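PDB 2J3X: C2 toxin component I from Clostridium botulinum, which acts as the enzymatic component of the binary C2 toxin, an ADP-ribosyltransferase that probably ADP-ribosylates actin in the target cell. Local coordinates for residues I8-I11 and E17-E20; K13-A18 and N152-N157. The protein carries 2 engineered substitutions. One frame throughout, in Å; residues are numbered along the deposited sequence.

Interaction 1: I8-I11 and E17-E20. Engineered in segment 17-20: E20 (natural residue Lys).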
loop_
_atom_site.group_PDB
_atom_site.type_symbol
_atom_site.label_atom_id
_atom_site.label_comp_id
_atom_site.label_asym_id
_atom_site.label_seq_id
_atom_site.Cartn_x
_atom_site.Cartn_y
_atom_site.Cartn_z
ATOM N N ILE A 8 23.051 -6.654 13.919
ATOM C CA ILE A 8 22.241 -7.429 14.842
ATOM C C ILE A 8 21.822 -8.666 14.050
ATOM O O ILE A 8 21.224 -8.548 12.948
ATOM C CB ILE A 8 21.042 -6.609 15.307
ATOM C CG1 ILE A 8 21.536 -5.381 16.098
ATOM C CG2 ILE A 8 20.004 -7.500 16.100
ATOM C CD1 ILE A 8 20.516 -4.228 16.142
ATOM N N ASP A 9 22.197 -9.860 14.518
ATOM C CA ASP A 9 21.787 -11.058 13.753
ATOM C C ASP A 9 21.779 -12.222 14.723
ATOM O O ASP A 9 22.848 -12.749 15.066
ATOM C CB ASP A 9 22.726 -11.303 12.569
ATOM C CG ASP A 9 22.306 -12.479 11.705
ATOM O OD1 ASP A 9 21.437 -13.275 12.115
ATOM O OD2 ASP A 9 22.866 -12.635 10.592
ATOM N N PHE A 10 20.585 -12.583 15.170
ATOM C CA PHE A 10 20.385 -13.686 16.115
ATOM C C PHE A 10 20.006 -14.977 15.417
ATOM O O PHE A 10 19.705 -15.965 16.078
ATOM C CB PHE A 10 19.373 -13.290 17.195
ATOM C CG PHE A 10 19.950 -12.359 18.196
ATOM C CD1 PHE A 10 20.848 -12.847 19.160
ATOM C CD2 PHE A 10 19.663 -10.976 18.171
ATOM C CE1 PHE A 10 21.468 -11.981 20.082
ATOM C CE2 PHE A 10 20.305 -10.108 19.125
ATOM C CZ PHE A 10 21.170 -10.634 20.054
ATOM N N ILE A 11 20.089 -15.013 14.082
ATOM C CA ILE A 11 19.704 -16.250 13.414
ATOM C C ILE A 11 20.741 -17.325 13.704
ATOM O O ILE A 11 21.943 -17.072 13.552
ATOM C CB ILE A 11 19.540 -16.072 11.887
ATOM C CG1 ILE A 11 18.376 -15.073 11.649
ATOM C CG2 ILE A 11 19.296 -17.445 11.196
ATOM C CD1 ILE A 11 18.354 -14.527 10.171
ATOM N N GLU A 17 20.012 -15.828 24.232
ATOM C CA GLU A 17 20.778 -14.649 23.932
ATOM C C GLU A 17 19.955 -13.583 23.208
ATOM O O GLU A 17 20.090 -12.394 23.515
ATOM C CB GLU A 17 21.989 -15.003 23.114
ATOM C CG GLU A 17 23.038 -15.853 23.939
ATOM C CD GLU A 17 24.147 -16.413 23.059
ATOM O OE1 GLU A 17 24.451 -15.851 21.980
ATOM O OE2 GLU A 17 24.762 -17.460 23.437
ATOM N N ALA A 18 19.120 -13.990 22.268
ATOM C CA ALA A 18 18.180 -13.013 21.647
ATOM C C ALA A 18 17.260 -12.463 22.712
ATOM O O ALA A 18 16.982 -11.263 22.741
ATOM C CB ALA A 18 17.308 -13.733 20.597
ATOM N N LYS A 19 16.779 -13.343 23.614
ATOM C CA LYS A 19 15.804 -12.891 24.602
ATOM C C LYS A 19 16.438 -11.840 25.533
ATOM O O LYS A 19 15.822 -10.805 25.803
ATOM C CB LYS A 19 15.279 -14.061 25.429
ATOM C CG LYS A 19 14.118 -13.624 26.307
ATOM C CD LYS A 19 13.637 -14.767 27.148
ATOM C CE LYS A 19 12.198 -15.006 26.863
ATOM N NZ LYS A 19 12.180 -15.607 25.492
ATOM N N GLU A 20 17.668 -12.089 25.989
ATOM C CA GLU A 20 18.240 -11.150 26.961
ATOM C C GLU A 20 18.618 -9.824 26.293
ATOM O O GLU A 20 18.516 -8.746 26.915
ATOM C CB GLU A 20 19.411 -11.780 27.722
ATOM C CG GLU A 20 20.627 -12.020 26.889
ATOM C CD GLU A 20 21.554 -13.075 27.510
ATOM O OE1 GLU A 20 21.417 -13.369 28.685
ATOM O OE2 GLU A 20 22.437 -13.566 26.794
#
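F10 lays one face of its phenyl ring against A18, so the N-terminal arm 8-11 folds back on the first turns of helix 15-30; five residues lie between the two segments, at the outer edge of the N-terminal ADP-ribosyltransferase-like domain. The CA atoms of F10 and A18 are 6.0 Å apart, the nearest CA pair of the two segments. Following the arm, I8 makes backbone hydrogen bonds to D97 and I99 and packs its side chain on A98, which ties the arm to strand 98-102. At D9 the chain makes an Asx turn: D9 OD1 accepts the backbone N of I11 at 3.0 Å (N-H...O 155°), met nearly along the carboxylate C-O axis. The turn spans F10 and probably steadies the chain from which its ring projects. The F10 side chain has CG opposite its carbonyl carbon and beside the backbone N (chi1 -75°), a torsion that turns the ring to the helix. A18 CA sits 3.8 Å from the ring centroid and 17° off the ring normal, a CH-pi contact shifted toward the rim. The methyl group follows, with A18 CB 3.8 Å from F10 CG. Farther along the ring, F10 CE1 comes within 3.7 Å of E17 O at an oblique angle, so the backbone of the helix as well as its side chains forms the surface that receives the ring. K13 makes a cation-pi contact from the face of F10 opposite A18, and W21 also meets the ring; with A18 they hold it in a buried site. I11 turns instead to strand 98-102, touching I99 and Y101. No hydrogen bond joins the two segments, and the outer fringe of the contact is E17 CB, 4.3 Å from F10 CE1.

Interaction 2: K13-A18 and N152-N157; sequences KPESEA and NDNSIN. With SO4 (sulfate ion), chain N.
E15 and N152 meet because of their torsions: E15 has CG anti to its backbone N (chi1 158°) and then bends at chi2, which swings the carboxylate toward the loop 152-157, while N152 sets its amide between its own backbone N and carbonyl carbon. The result joins the N-terminal turn of helix 15-30 to an Asx turn that opens the short 3-10 segment 153-155. N152 ND2 donates to E15 OE1 at 2.8 Å with an N-H...O angle of 160°. The acceptor lies in the amide plane and is met nearly along its C-O axis, although the two flat groups are turned 71° apart and the side chains cross at about a right angle. The same nitrogen donates to a water 3.0 Å from N152 ND2; this water, 2.9 Å from K13 O, can donate to it, though other acceptors may compete for its protons. The other end of the amide is also held: N152 OD1 accepts the backbone N of N154 at 3.0 Å, with the donor tilted out of the carbonyl plane. These bonds at both ends probably set which way the amide is flipped. E15 OE2 has a second partner in K19, one turn along the helix, and this salt bridge would probably favour a charged carboxylate. N154 ND2 lies over the aliphatic part of E15, 3.7 Å from CG, while its hydrogen bond goes to E181 O. P14 takes the N-cap position, its O accepting from E17 N. A sulfate, probably from the crystallisation liquor, sits at this helix start: its O2 accepts the backbone N-H of S16, 2.9 Å from S16 N, and receives the hydroxyl proton of S16 OG at 2.7 Å.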
loop_
_atom_site.group_PDB
_atom_site.type_symbol
_atom_site.label_atom_id
_atom_site.label_comp_id
_atom_site.label_asym_id
_atom_site.label_seq_id
_atom_site.Cartn_x
_atom_site.Cartn_y
_atom_site.Cartn_z
ATOM N N LYS A 13 21.580 -18.384 16.620
ATOM C CA LYS A 13 22.164 -18.199 17.958
ATOM C C LYS A 13 21.188 -18.695 19.015
ATOM O O LYS A 13 19.982 -18.782 18.754
ATOM C CB LYS A 13 22.489 -16.727 18.221
ATOM C CG LYS A 13 23.573 -16.184 17.264
ATOM C CD LYS A 13 23.909 -14.763 17.712
ATOM C CE LYS A 13 25.065 -14.078 16.955
ATOM N NZ LYS A 13 25.091 -12.513 17.101
ATOM N N PRO A 14 21.685 -18.972 20.231
ATOM C CA PRO A 14 20.749 -19.432 21.248
ATOM C C PRO A 14 19.586 -18.448 21.496
ATOM O O PRO A 14 19.806 -17.231 21.608
ATOM C CB PRO A 14 21.625 -19.549 22.498
ATOM C CG PRO A 14 23.022 -19.905 21.915
ATOM C CD PRO A 14 23.094 -18.961 20.713
ATOM N N GLU A 15 18.369 -18.953 21.612
ATOM C CA GLU A 15 17.221 -18.083 21.901
ATOM C C GLU A 15 17.404 -17.243 23.170
ATOM O O GLU A 15 16.947 -16.103 23.243
ATOM C CB GLU A 15 15.901 -18.916 21.953
ATOM C CG GLU A 15 14.713 -18.335 22.718
ATOM C CD GLU A 15 14.091 -17.035 22.155
ATOM O OE1 GLU A 15 14.488 -16.513 21.090
ATOM O OE2 GLU A 15 13.199 -16.477 22.847
ATOM N N SER A 16 18.064 -17.795 24.180
ATOM C CA SER A 16 18.287 -17.055 25.413
ATOM C C SER A 16 19.105 -15.781 25.192
ATOM O O SER A 16 18.922 -14.772 25.901
ATOM C CB SER A 16 19.020 -17.936 26.440
ATOM O OG SER A 16 20.331 -18.285 25.991
ATOM N N GLU A 17 20.012 -15.828 24.232
ATOM C CA GLU A 17 20.778 -14.649 23.932
ATOM C C GLU A 17 19.955 -13.583 23.208
ATOM O O GLU A 17 20.090 -12.394 23.515
ATOM C CB GLU A 17 21.989 -15.003 23.114
ATOM C CG GLU A 17 23.038 -15.853 23.939
ATOM C CD GLU A 17 24.147 -16.413 23.059
ATOM O OE1 GLU A 17 24.451 -15.851 21.980
ATOM O OE2 GLU A 17 24.762 -17.460 23.437
ATOM N N ALA A 18 19.120 -13.990 22.268
ATOM C CA ALA A 18 18.180 -13.013 21.647
ATOM C C ALA A 18 17.260 -12.463 22.712
ATOM O O ALA A 18 16.982 -11.263 22.741
ATOM C CB ALA A 18 17.308 -13.733 20.597
ATOM N N ASN A 152 14.961 -14.446 15.047
ATOM C CA ASN A 152 15.520 -15.785 14.875
ATOM C C ASN A 152 14.477 -16.764 14.347
ATOM O O ASN A 152 13.317 -16.351 14.084
ATOM C CB ASN A 152 16.194 -16.315 16.171
ATOM C CG ASN A 152 15.211 -16.506 17.319
ATOM O OD1 ASN A 152 14.035 -16.801 17.097
ATOM N ND2 ASN A 152 15.681 -16.318 18.566
ATOM N N ASP A 153 14.865 -18.036 14.187
ATOM C CA ASP A 153 13.923 -18.943 13.464
ATOM C C ASP A 153 12.681 -19.281 14.288
ATOM O O ASP A 153 11.737 -19.882 13.747
ATOM C CB ASP A 153 14.592 -20.228 12.967
ATOM C CG ASP A 153 15.557 -19.996 11.848
ATOM O OD1 ASP A 153 15.835 -18.842 11.449
ATOM O OD2 ASP A 153 16.067 -21.031 11.357
ATOM N N ASN A 154 12.658 -18.928 15.582
ATOM C CA ASN A 154 11.436 -19.090 16.370
ATOM C C ASN A 154 10.300 -18.238 15.823
ATOM O O ASN A 154 9.119 -18.501 16.113
ATOM C CB ASN A 154 11.668 -18.779 17.857
ATOM C CG ASN A 154 12.428 -19.876 18.555
ATOM O OD1 ASN A 154 12.643 -20.951 17.987
ATOM N ND2 ASN A 154 12.876 -19.613 19.765
ATOM N N SER A 155 10.656 -17.229 15.018
ATOM C CA SER A 155 9.682 -16.352 14.418
ATOM C C SER A 155 9.007 -16.966 13.211
ATOM O O SER A 155 7.967 -16.475 12.821
ATOM C CB SER A 155 10.297 -15.012 14.020
ATOM O OG SER A 155 10.585 -14.265 15.204
ATOM N N ILE A 156 9.575 -18.035 12.645
ATOM C CA ILE A 156 8.993 -18.662 11.457
ATOM C C ILE A 156 7.757 -19.474 11.833
ATOM O O ILE A 156 7.851 -20.360 12.686
ATOM C CB ILE A 156 10.028 -19.530 10.751
ATOM C CG1 ILE A 156 11.201 -18.671 10.288
ATOM C CG2 ILE A 156 9.380 -20.321 9.569
ATOM C CD1 ILE A 156 12.404 -19.511 9.868
ATOM N N ASN A 157 6.603 -19.134 11.246
ATOM C CA ASN A 157 5.385 -19.933 11.366
ATOM C C ASN A 157 5.486 -21.081 10.364
ATOM O O ASN A 157 5.470 -20.844 9.157
ATOM C CB ASN A 157 4.194 -19.040 11.011
ATOM C CG ASN A 157 2.851 -19.747 11.173
ATOM O OD1 ASN A 157 2.763 -20.985 11.133
ATOM N ND2 ASN A 157 1.794 -18.949 11.373
HETATM S S SO4 N . 18.713 -21.696 24.330
HETATM O O1 SO4 N . 19.352 -22.641 25.236
HETATM O O2 SO4 N . 19.239 -20.425 24.793
HETATM O O3 SO4 N . 19.115 -22.060 22.956
HETATM O O4 SO4 N . 17.277 -21.787 24.497
HETATM O O HOH W 1 18.676 -16.233 18.730
#

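Overall arrangement
From the N terminus, residues 8-11 run beside strand 98-102, and interaction 1 closes a loop of only five intervening residues when the chain returns as helix 15-30. Interaction 2 starts within that loop, at 13-18, and closes a much longer one of 133 residues, back to the loop between strands 147-150 and 162-168. The two loops therefore interleave along the chain, sharing E17 and A18. Their centres lie about 7 Å apart, and F10 O packs 3.5 Å from N152 CB. Together they join the beginning of helix 15-30 to the N-terminal arm and to a loop of the eight-stranded mixed sheet.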